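Long-range contacts in pyruvate kinase (Pyrobaculum aerophilum, PDB 3QTG), which catalyses the last step of glycolysis, the interconversion of phosphoenolpyruvate and ADP with pyruvate and ATP, using a divalent metal cation: residues 396-401 with 417-422; 378-383 with 402-407; 389-394 with 413-418. All blocks are in the same frame, centred on the assembly; numbering follows the deposited sequence.

Contact 1 of 3, residues 396-401 with 417-422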
loop_
_atom_site.group_PDB
_atom_site.type_symbol
_atom_site.label_atom_id
_atom_site.label_comp_id
_atom_site.label_asym_id
_atom_site.label_seq_id
_atom_site.Cartn_x
_atom_site.Cartn_y
_atom_site.Cartn_z
ATOM N N ARG A 396 2.152 -5.156 20.687
ATOM C CA ARG A 396 3.586 -5.077 20.901
ATOM C C ARG A 396 3.934 -4.766 22.343
ATOM O O ARG A 396 5.101 -4.539 22.677
ATOM C CB ARG A 396 4.212 -4.014 19.980
ATOM C CG ARG A 396 4.390 -4.426 18.537
ATOM C CD ARG A 396 5.403 -5.533 18.451
ATOM N NE ARG A 396 6.150 -5.507 17.191
ATOM C CZ ARG A 396 5.906 -6.316 16.162
ATOM N NH1 ARG A 396 4.926 -7.217 16.239
ATOM N NH2 ARG A 396 6.645 -6.218 15.066
ATOM N N GLY A 397 2.923 -4.728 23.195
ATOM C CA GLY A 397 3.129 -4.497 24.622
ATOM C C GLY A 397 2.265 -5.477 25.372
ATOM O O GLY A 397 1.416 -6.160 24.768
ATOM N N VAL A 398 2.496 -5.576 26.673
ATOM C CA VAL A 398 1.702 -6.440 27.552
ATOM C C VAL A 398 0.205 -6.136 27.491
ATOM O O VAL A 398 -0.196 -4.984 27.421
ATOM C CB VAL A 398 2.200 -6.365 29.015
ATOM C CG1 VAL A 398 1.256 -7.111 29.957
ATOM C CG2 VAL A 398 3.608 -6.939 29.103
ATOM N N VAL A 399 -0.600 -7.201 27.509
ATOM C CA VAL A 399 -2.053 -7.123 27.515
ATOM C C VAL A 399 -2.523 -7.650 28.861
ATOM O O VAL A 399 -2.404 -8.854 29.165
ATOM C CB VAL A 399 -2.684 -7.932 26.329
ATOM C CG1 VAL A 399 -4.217 -7.798 26.303
ATOM C CG2 VAL A 399 -2.075 -7.511 25.000
ATOM N N TYR A 400 -3.036 -6.746 29.690
ATOM C CA TYR A 400 -3.585 -7.131 30.993
ATOM C C TYR A 400 -4.973 -7.698 30.812
ATOM O O TYR A 400 -5.838 -7.061 30.190
ATOM C CB TYR A 400 -3.618 -5.928 31.919
ATOM C CG TYR A 400 -2.239 -5.367 32.094
ATOM C CD1 TYR A 400 -1.338 -5.964 32.986
ATOM C CD2 TYR A 400 -1.810 -4.286 31.330
ATOM C CE1 TYR A 400 -0.062 -5.468 33.139
ATOM C CE2 TYR A 400 -0.527 -3.782 31.476
ATOM C CZ TYR A 400 0.335 -4.382 32.390
ATOM O OH TYR A 400 1.604 -3.890 32.541
ATOM N N VAL A 401 -5.185 -8.903 31.322
ATOM C CA VAL A 401 -6.475 -9.544 31.174
ATOM C C VAL A 401 -7.047 -9.841 32.541
ATOM O O VAL A 401 -6.458 -10.587 33.306
ATOM C CB VAL A 401 -6.382 -10.863 30.362
ATOM C CG1 VAL A 401 -7.762 -11.474 30.148
ATOM C CG2 VAL A 401 -5.656 -10.647 29.027
ATOM N N ALA A 417 1.913 -12.214 24.975
ATOM C CA ALA A 417 1.742 -10.875 25.605
ATOM C C ALA A 417 0.794 -10.798 26.784
ATOM O O ALA A 417 0.765 -9.777 27.484
ATOM C CB ALA A 417 1.388 -9.772 24.551
ATOM N N LEU A 418 0.002 -11.845 27.006
ATOM C CA LEU A 418 -1.075 -11.766 27.989
ATOM C C LEU A 418 -0.572 -11.842 29.409
ATOM O O LEU A 418 0.250 -12.712 29.760
ATOM C CB LEU A 418 -2.158 -12.830 27.758
ATOM C CG LEU A 418 -2.841 -12.885 26.385
ATOM C CD1 LEU A 418 -4.030 -13.803 26.480
ATOM C CD2 LEU A 418 -3.251 -11.488 25.878
ATOM N N GLU A 419 -1.070 -10.920 30.224
ATOM C CA GLU A 419 -0.853 -10.995 31.665
ATOM C C GLU A 419 -2.184 -11.193 32.392
ATOM O O GLU A 419 -2.901 -10.230 32.669
ATOM C CB GLU A 419 -0.088 -9.794 32.220
ATOM C CG GLU A 419 0.598 -10.179 33.528
ATOM C CD GLU A 419 1.034 -8.993 34.345
ATOM O OE1 GLU A 419 0.594 -8.892 35.511
ATOM O OE2 GLU A 419 1.802 -8.159 33.823
ATOM N N PRO A 420 -2.511 -12.458 32.683
ATOM C CA PRO A 420 -3.789 -12.771 33.287
ATOM C C PRO A 420 -3.831 -12.517 34.789
ATOM O O PRO A 420 -2.945 -12.949 35.535
ATOM C CB PRO A 420 -3.994 -14.250 32.936
ATOM C CG PRO A 420 -2.600 -14.805 32.780
ATOM C CD PRO A 420 -1.698 -13.664 32.397
ATOM N N LEU A 421 -4.882 -11.820 35.205
ATOM C CA LEU A 421 -5.100 -11.400 36.582
ATOM C C LEU A 421 -6.438 -11.951 37.039
ATOM O O LEU A 421 -7.458 -11.757 36.377
ATOM C CB LEU A 421 -5.133 -9.867 36.665
ATOM C CG LEU A 421 -3.898 -9.117 36.142
ATOM C CD1 LEU A 421 -4.232 -7.703 35.726
ATOM C CD2 LEU A 421 -2.758 -9.136 37.171
ATOM N N TYR A 422 -6.430 -12.652 38.165
ATOM C CA TYR A 422 -7.665 -13.132 38.757
ATOM C C TYR A 422 -8.398 -11.956 39.391
ATOM O O TYR A 422 -7.892 -11.344 40.335
ATOM C CB TYR A 422 -7.402 -14.227 39.785
ATOM C CG TYR A 422 -8.661 -14.668 40.499
ATOM C CD1 TYR A 422 -9.638 -15.405 39.833
ATOM C CD2 TYR A 422 -8.881 -14.327 41.830
ATOM C CE1 TYR A 422 -10.804 -15.807 40.480
ATOM C CE2 TYR A 422 -10.037 -14.722 42.490
ATOM C CZ TYR A 422 -10.997 -15.460 41.809
ATOM O OH TYR A 422 -12.151 -15.847 42.460
#

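Contact 2 of 3, residues 378-383 with 402-407. With SO4 (sulfate ion), chain C.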
loop_
_atom_site.group_PDB
_atom_site.type_symbol
_atom_site.label_atom_id
_atom_site.label_comp_id
_atom_site.label_asym_id
_atom_site.label_seq_id
_atom_site.Cartn_x
_atom_site.Cartn_y
_atom_site.Cartn_z
ATOM N N LEU A 378 -6.087 -3.441 27.850
ATOM C CA LEU A 378 -6.678 -4.120 28.990
ATOM C C LEU A 378 -7.934 -4.816 28.496
ATOM O O LEU A 378 -8.696 -4.224 27.753
ATOM C CB LEU A 378 -7.054 -3.098 30.080
ATOM C CG LEU A 378 -6.005 -2.460 30.992
ATOM C CD1 LEU A 378 -4.871 -1.791 30.218
ATOM C CD2 LEU A 378 -6.706 -1.422 31.897
ATOM N N VAL A 379 -8.147 -6.066 28.888
ATOM C CA VAL A 379 -9.331 -6.828 28.465
ATOM C C VAL A 379 -9.974 -7.476 29.668
ATOM O O VAL A 379 -9.278 -8.127 30.464
ATOM C CB VAL A 379 -8.983 -8.027 27.507
ATOM C CG1 VAL A 379 -10.247 -8.604 26.860
ATOM C CG2 VAL A 379 -7.988 -7.636 26.459
ATOM N N PHE A 380 -11.295 -7.341 29.790
ATOM C CA PHE A 380 -12.049 -8.196 30.693
ATOM C C PHE A 380 -12.738 -9.324 29.923
ATOM O O PHE A 380 -13.529 -9.109 28.997
ATOM C CB PHE A 380 -13.009 -7.447 31.633
ATOM C CG PHE A 380 -13.310 -8.221 32.904
ATOM C CD1 PHE A 380 -12.446 -8.159 33.993
ATOM C CD2 PHE A 380 -14.427 -9.042 32.990
ATOM C CE1 PHE A 380 -12.705 -8.885 35.165
ATOM C CE2 PHE A 380 -14.683 -9.794 34.152
ATOM C CZ PHE A 380 -13.815 -9.709 35.235
ATOM N N SER A 381 -12.395 -10.542 30.319
ATOM C CA SER A 381 -12.699 -11.714 29.535
ATOM C C SER A 381 -13.195 -12.818 30.459
ATOM O O SER A 381 -12.510 -13.175 31.410
ATOM C CB SER A 381 -11.433 -12.145 28.790
ATOM O OG SER A 381 -11.721 -13.060 27.756
ATOM N N MET A 382 -14.394 -13.328 30.183
ATOM C CA MET A 382 -15.008 -14.398 30.978
ATOM C C MET A 382 -14.360 -15.763 30.722
ATOM O O MET A 382 -14.007 -16.467 31.667
ATOM C CB MET A 382 -16.517 -14.481 30.714
ATOM C CG MET A 382 -17.319 -13.283 31.213
ATOM S SD MET A 382 -16.970 -12.815 32.922
ATOM C CE MET A 382 -18.408 -11.814 33.347
ATOM N N SER A 383 -14.210 -16.123 29.451
ATOM C CA SER A 383 -13.688 -17.427 29.060
ATOM C C SER A 383 -12.323 -17.371 28.384
ATOM O O SER A 383 -11.792 -18.401 27.988
ATOM C CB SER A 383 -14.682 -18.125 28.119
ATOM O OG SER A 383 -15.938 -18.300 28.768
ATOM N N GLY A 402 -8.203 -9.263 32.844
ATOM C CA GLY A 402 -8.912 -9.601 34.051
ATOM C C GLY A 402 -9.872 -10.711 33.712
ATOM O O GLY A 402 -10.513 -10.669 32.654
ATOM N N THR A 403 -9.955 -11.711 34.592
ATOM C CA THR A 403 -10.933 -12.786 34.461
ATOM C C THR A 403 -11.444 -13.259 35.842
ATOM O O THR A 403 -10.688 -13.262 36.814
ATOM C CB THR A 403 -10.379 -13.982 33.581
ATOM O OG1 THR A 403 -11.398 -14.964 33.382
ATOM C CG2 THR A 403 -9.166 -14.652 34.193
ATOM N N PRO A 404 -12.731 -13.642 35.943
ATOM C CA PRO A 404 -13.182 -14.206 37.242
ATOM C C PRO A 404 -12.945 -15.716 37.396
ATOM O O PRO A 404 -13.294 -16.301 38.423
ATOM C CB PRO A 404 -14.690 -13.901 37.254
ATOM C CG PRO A 404 -15.079 -13.742 35.786
ATOM C CD PRO A 404 -13.826 -13.563 34.953
ATOM N N ASN A 405 -12.380 -16.344 36.366
ATOM C CA ASN A 405 -12.137 -17.778 36.360
ATOM C C ASN A 405 -10.637 -18.032 36.428
ATOM O O ASN A 405 -9.877 -17.608 35.547
ATOM C CB ASN A 405 -12.753 -18.417 35.106
ATOM C CG ASN A 405 -12.677 -19.949 35.107
ATOM O OD1 ASN A 405 -12.108 -20.581 36.010
ATOM N ND2 ASN A 405 -13.266 -20.552 34.086
ATOM N N VAL A 406 -10.212 -18.709 37.489
ATOM C CA VAL A 406 -8.792 -19.007 37.694
ATOM C C VAL A 406 -8.268 -19.958 36.614
ATOM O O VAL A 406 -7.128 -19.839 36.182
ATOM C CB VAL A 406 -8.508 -19.527 39.145
ATOM C CG1 VAL A 406 -9.137 -20.892 39.380
ATOM C CG2 VAL A 406 -7.006 -19.556 39.431
ATOM N N ARG A 407 -9.122 -20.867 36.153
ATOM C CA ARG A 407 -8.761 -21.779 35.071
ATOM C C ARG A 407 -8.521 -21.066 33.719
ATOM O O ARG A 407 -7.681 -21.496 32.924
ATOM C CB ARG A 407 -9.786 -22.905 34.941
ATOM C CG ARG A 407 -9.741 -23.869 36.113
ATOM C CD ARG A 407 -10.852 -24.920 36.049
ATOM N NE ARG A 407 -10.499 -25.991 35.114
ATOM C CZ ARG A 407 -11.191 -27.116 34.940
ATOM N NH1 ARG A 407 -12.309 -27.350 35.632
ATOM N NH2 ARG A 407 -10.764 -28.011 34.059
HETATM S S SO4 C . -14.981 -13.519 26.641
HETATM O O1 SO4 C . -15.481 -12.880 27.837
HETATM O O2 SO4 C . -14.659 -14.915 26.963
HETATM O O3 SO4 C . -13.771 -12.849 26.166
HETATM O O4 SO4 C . -15.954 -13.502 25.548
#

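Contact 3 of 3, residues 389-394 with 413-418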
loop_
_atom_site.group_PDB
_atom_site.type_symbol
_atom_site.label_atom_id
_atom_site.label_comp_id
_atom_site.label_asym_id
_atom_site.label_seq_id
_atom_site.Cartn_x
_atom_site.Cartn_y
_atom_site.Cartn_z
ATOM N N ARG A 389 -8.314 -13.426 20.959
ATOM C CA ARG A 389 -8.493 -12.782 19.669
ATOM C C ARG A 389 -7.586 -11.536 19.541
ATOM O O ARG A 389 -7.073 -11.252 18.476
ATOM C CB ARG A 389 -9.958 -12.443 19.413
ATOM C CG ARG A 389 -10.220 -11.906 18.002
ATOM C CD ARG A 389 -11.672 -11.482 17.793
ATOM N NE ARG A 389 -12.611 -12.426 18.385
ATOM C CZ ARG A 389 -13.013 -13.558 17.822
ATOM N NH1 ARG A 389 -13.860 -14.352 18.480
ATOM N NH2 ARG A 389 -12.574 -13.906 16.612
ATOM N N ILE A 390 -7.382 -10.818 20.632
ATOM C CA ILE A 390 -6.472 -9.675 20.630
ATOM C C ILE A 390 -5.038 -10.139 20.427
ATOM O O ILE A 390 -4.325 -9.579 19.586
ATOM C CB ILE A 390 -6.604 -8.797 21.919
ATOM C CG1 ILE A 390 -7.834 -7.878 21.801
ATOM C CG2 ILE A 390 -5.339 -7.947 22.138
ATOM C CD1 ILE A 390 -8.423 -7.489 23.121
ATOM N N ALA A 391 -4.633 -11.156 21.194
ATOM C CA ALA A 391 -3.262 -11.681 21.142
ATOM C C ALA A 391 -2.818 -12.118 19.763
ATOM O O ALA A 391 -1.648 -11.947 19.400
ATOM C CB ALA A 391 -3.064 -12.824 22.151
ATOM N N LYS A 392 -3.734 -12.687 18.985
ATOM C CA LYS A 392 -3.329 -13.255 17.690
ATOM C C LYS A 392 -2.911 -12.182 16.711
ATOM O O LYS A 392 -2.247 -12.485 15.725
ATOM C CB LYS A 392 -4.409 -14.148 17.080
ATOM C CG LYS A 392 -5.602 -13.422 16.525
ATOM C CD LYS A 392 -6.697 -14.402 16.160
ATOM C CE LYS A 392 -7.690 -13.720 15.246
ATOM N NZ LYS A 392 -8.819 -14.613 14.958
ATOM N N PHE A 393 -3.308 -10.929 16.978
ATOM C CA PHE A 393 -2.883 -9.820 16.128
ATOM C C PHE A 393 -1.590 -9.233 16.620
ATOM O O PHE A 393 -1.153 -8.225 16.097
ATOM C CB PHE A 393 -3.976 -8.739 15.990
ATOM C CG PHE A 393 -5.188 -9.222 15.239
ATOM C CD1 PHE A 393 -5.167 -9.328 13.851
ATOM C CD2 PHE A 393 -6.331 -9.612 15.928
ATOM C CE1 PHE A 393 -6.290 -9.795 13.162
ATOM C CE2 PHE A 393 -7.441 -10.062 15.257
ATOM C CZ PHE A 393 -7.419 -10.145 13.864
ATOM N N ARG A 394 -0.982 -9.859 17.634
ATOM C CA ARG A 394 0.392 -9.538 18.038
ATOM C C ARG A 394 0.587 -8.082 18.507
ATOM O O ARG A 394 1.438 -7.347 17.979
ATOM C CB ARG A 394 1.400 -9.939 16.940
ATOM C CG ARG A 394 1.515 -11.479 16.720
ATOM C CD ARG A 394 1.951 -12.167 18.004
ATOM N NE ARG A 394 2.248 -13.609 17.908
ATOM C CZ ARG A 394 1.400 -14.564 18.252
ATOM N NH1 ARG A 394 0.196 -14.214 18.659
ATOM N NH2 ARG A 394 1.746 -15.868 18.182
ATOM N N SER A 413 -1.853 -17.842 30.371
ATOM C CA SER A 413 -0.481 -17.674 30.821
ATOM C C SER A 413 0.593 -17.942 29.751
ATOM O O SER A 413 1.683 -17.368 29.800
ATOM C CB SER A 413 -0.256 -18.597 32.006
ATOM O OG SER A 413 0.880 -18.151 32.718
ATOM N N ILE A 414 0.277 -18.819 28.795
ATOM C CA ILE A 414 1.212 -19.173 27.731
ATOM C C ILE A 414 0.794 -18.641 26.347
ATOM O O ILE A 414 1.300 -19.086 25.318
ATOM C CB ILE A 414 1.559 -20.713 27.729
ATOM C CG1 ILE A 414 0.334 -21.598 27.422
ATOM C CG2 ILE A 414 2.179 -21.112 29.083
ATOM C CD1 ILE A 414 0.734 -22.962 26.851
ATOM N N VAL A 415 -0.132 -17.682 26.339
ATOM C CA VAL A 415 -0.527 -16.983 25.122
ATOM C C VAL A 415 0.289 -15.675 25.028
ATOM O O VAL A 415 0.503 -14.992 26.038
ATOM C CB VAL A 415 -2.077 -16.713 25.089
ATOM C CG1 VAL A 415 -2.477 -15.973 23.792
ATOM C CG2 VAL A 415 -2.873 -18.038 25.181
ATOM N N TRP A 416 0.776 -15.367 23.835
ATOM C CA TRP A 416 1.509 -14.120 23.518
ATOM C C TRP A 416 1.009 -12.857 24.241
ATOM O O TRP A 416 -0.158 -12.490 24.118
ATOM C CB TRP A 416 1.448 -13.872 22.010
ATOM C CG TRP A 416 1.943 -12.512 21.585
ATOM C CD1 TRP A 416 1.199 -11.357 21.478
ATOM C CD2 TRP A 416 3.279 -12.164 21.193
ATOM N NE1 TRP A 416 1.981 -10.334 21.052
ATOM C CE2 TRP A 416 3.265 -10.781 20.876
ATOM C CE3 TRP A 416 4.481 -12.887 21.070
ATOM C CZ2 TRP A 416 4.414 -10.085 20.440
ATOM C CZ3 TRP A 416 5.649 -12.193 20.634
ATOM C CH2 TRP A 416 5.587 -10.796 20.320
ATOM N N ALA A 417 1.913 -12.214 24.975
ATOM C CA ALA A 417 1.742 -10.875 25.605
ATOM C C ALA A 417 0.794 -10.798 26.784
ATOM O O ALA A 417 0.765 -9.777 27.484
ATOM C CB ALA A 417 1.388 -9.772 24.551
ATOM N N LEU A 418 0.002 -11.845 27.006
ATOM C CA LEU A 418 -1.075 -11.766 27.989
ATOM C C LEU A 418 -0.572 -11.842 29.409
ATOM O O LEU A 418 0.250 -12.712 29.760
ATOM C CB LEU A 418 -2.158 -12.830 27.758
ATOM C CG LEU A 418 -2.841 -12.885 26.385
ATOM C CD1 LEU A 418 -4.030 -13.803 26.480
ATOM C CD2 LEU A 418 -3.251 -11.488 25.878
#

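Contact 1 of 3, residues 396-401 with 417-422
Ala417 starts the pairing with strand 399-403. Ala417 O accepts from Val399 N at 2.9 Å. Ala417 CB sits 3.6 Å from Gly397 O. Leu418 lies side by side with Val399, both pointing the same way. Leu418 CD2 packs 3.6 Å from Val399 CB and also reaches Val401 CG2. Helix 385-391 covers this face through Ala387 and Ala391. Glu419 points to the other face. Glu419 N donates to Val399 O at 2.7 Å, and Glu419 O accepts from Val401 N. Glu419 CG is anti to the backbone N (chi1 -156°), and the chain runs on extended beside the Tyr400 ring. Glu419 OE2 comes to 3.3 Å from Tyr400 CE1, with carboxylate and ring planes 71° apart. Val398 CG1 lies over one face of the same ring, toward its rim. The CA-H of Pro420 approaches Val401 O. Leu421 N closes the run by donating to Val401 O. This is the parallel pairing of a beta-alpha-beta unit, with 418-422 at one end of the sheet within this chain. Val399, Val401 and Leu418 are apolar and buried. On the Glu419 face, Lys439 of helix 428-439 and a long, weak ion pair with Arg14 probably offset part of the carboxylate charge.

Contact 2 of 3, residues 378-383 with 402-407
Phe380 lays one face of its ring over the carbonyl O of Gly402. Gly402 O stands 3.4 Å above the Phe380 ring plane, displaced toward the rim near CD1. Phe380 CG, anti to the backbone N (chi1 -155°), already lies near this oxygen. Further out, Phe380 CZ meets Pro404 CD at 3.9 Å. A CB on Gly402 would clash with Phe380 CD1, so the absence of a side chain there is what lets the ring lie so close. An alanine in place of Phe380 would probably strip the cover from Gly402 O and open a gap beside Pro404 CD. Beneath the ring the backbones pair in parallel. Gly402 N donates to Val379 O, and Ser381 N donates to Gly402 O at 3.0 Å. Past the end of strand 376-380 a side chain takes over: Thr403 OG1 donates to Ser381 O at 2.9 Å, in the carbonyl plane. Met382 SD touches Pro404 CG at 3.6 Å, the two side chains crossing at about a right angle. A sulfate, probably from the crystallisation liquor, sits in the loop after strand 376-380. Met382 N donates to sulfate O1 at 2.6 Å. Ser381 OG and Ser383 N also donate to the ion, and Thr385 N, Leu386 N and Tyr428 OH bond it too. Such a cluster of backbone N-H groups leading into helix 385-391 is suited to an anion, while the facing side of the loop is held to 402-404 by neutral bonds and apolar packing.

Contact 3 of 3, residues 389-394 with 413-418
Ala391 O, 3.6 Å from Trp416 CD1, is gripped by two donors of Arg394. Arg394 N reaches Ala391 O at 2.8 Å, closing a type I turn, and Arg394 NH1 reaches it at 3.0 Å. They come from opposite faces of the carbonyl plane. The NH1 bond lies in the guanidinium plane and so fixes how that group is turned. The Arg394 chain is bent at chi2 (-59°), bringing CD over the indole. Arg394 CD stands 3.3 Å from the centroid of the Trp416 five-membered ring, in a CH-pi contact. The guanidinium beyond it lies nearly flat on Trp416, planes 13° apart, as an off-centre cation-pi stack with Trp416 CB over one of its faces. The contact joins the C-terminal part of helix 385-391 to the loop between helix 406-412 and strand 418-422, in the alpha/beta domain where it meets the barrel domain. Arg394 NE bonds Gly315 O, and NH2 forms a salt bridge with Asp317. Trp416 N bonds the same aspartate, and Trp416 NE1 is hydrogen-bonded to Pro395. Ala391 CB packs on Val415 CG1 at 3.6 Å, with Leu418 CD2 slightly farther away. Ala391 CB also touches the carbonyl Trp416 O at 3.5 Å.

How the contacts relate
Contacts 1 and 2 are neighbouring strand pairings of one sheet and share strand 399-403, which lies between 376-380 and 418-422. Contact 1 pairs strands along most of its length and is partly buried. Contact 2 is buried and covers the strand ends, where backbone pairing gives way to side chains and turns. Contact 3 is also buried, but it joins a helix end to a loop and relies on stacking and apolar packing instead of bonds between its segments. It shares Ala417 and Leu418 with contact 1, their centres about 8 Å apart. Val379 of contact 2 packs against Ile390 of contact 3, tying the sheet to helix 385-391.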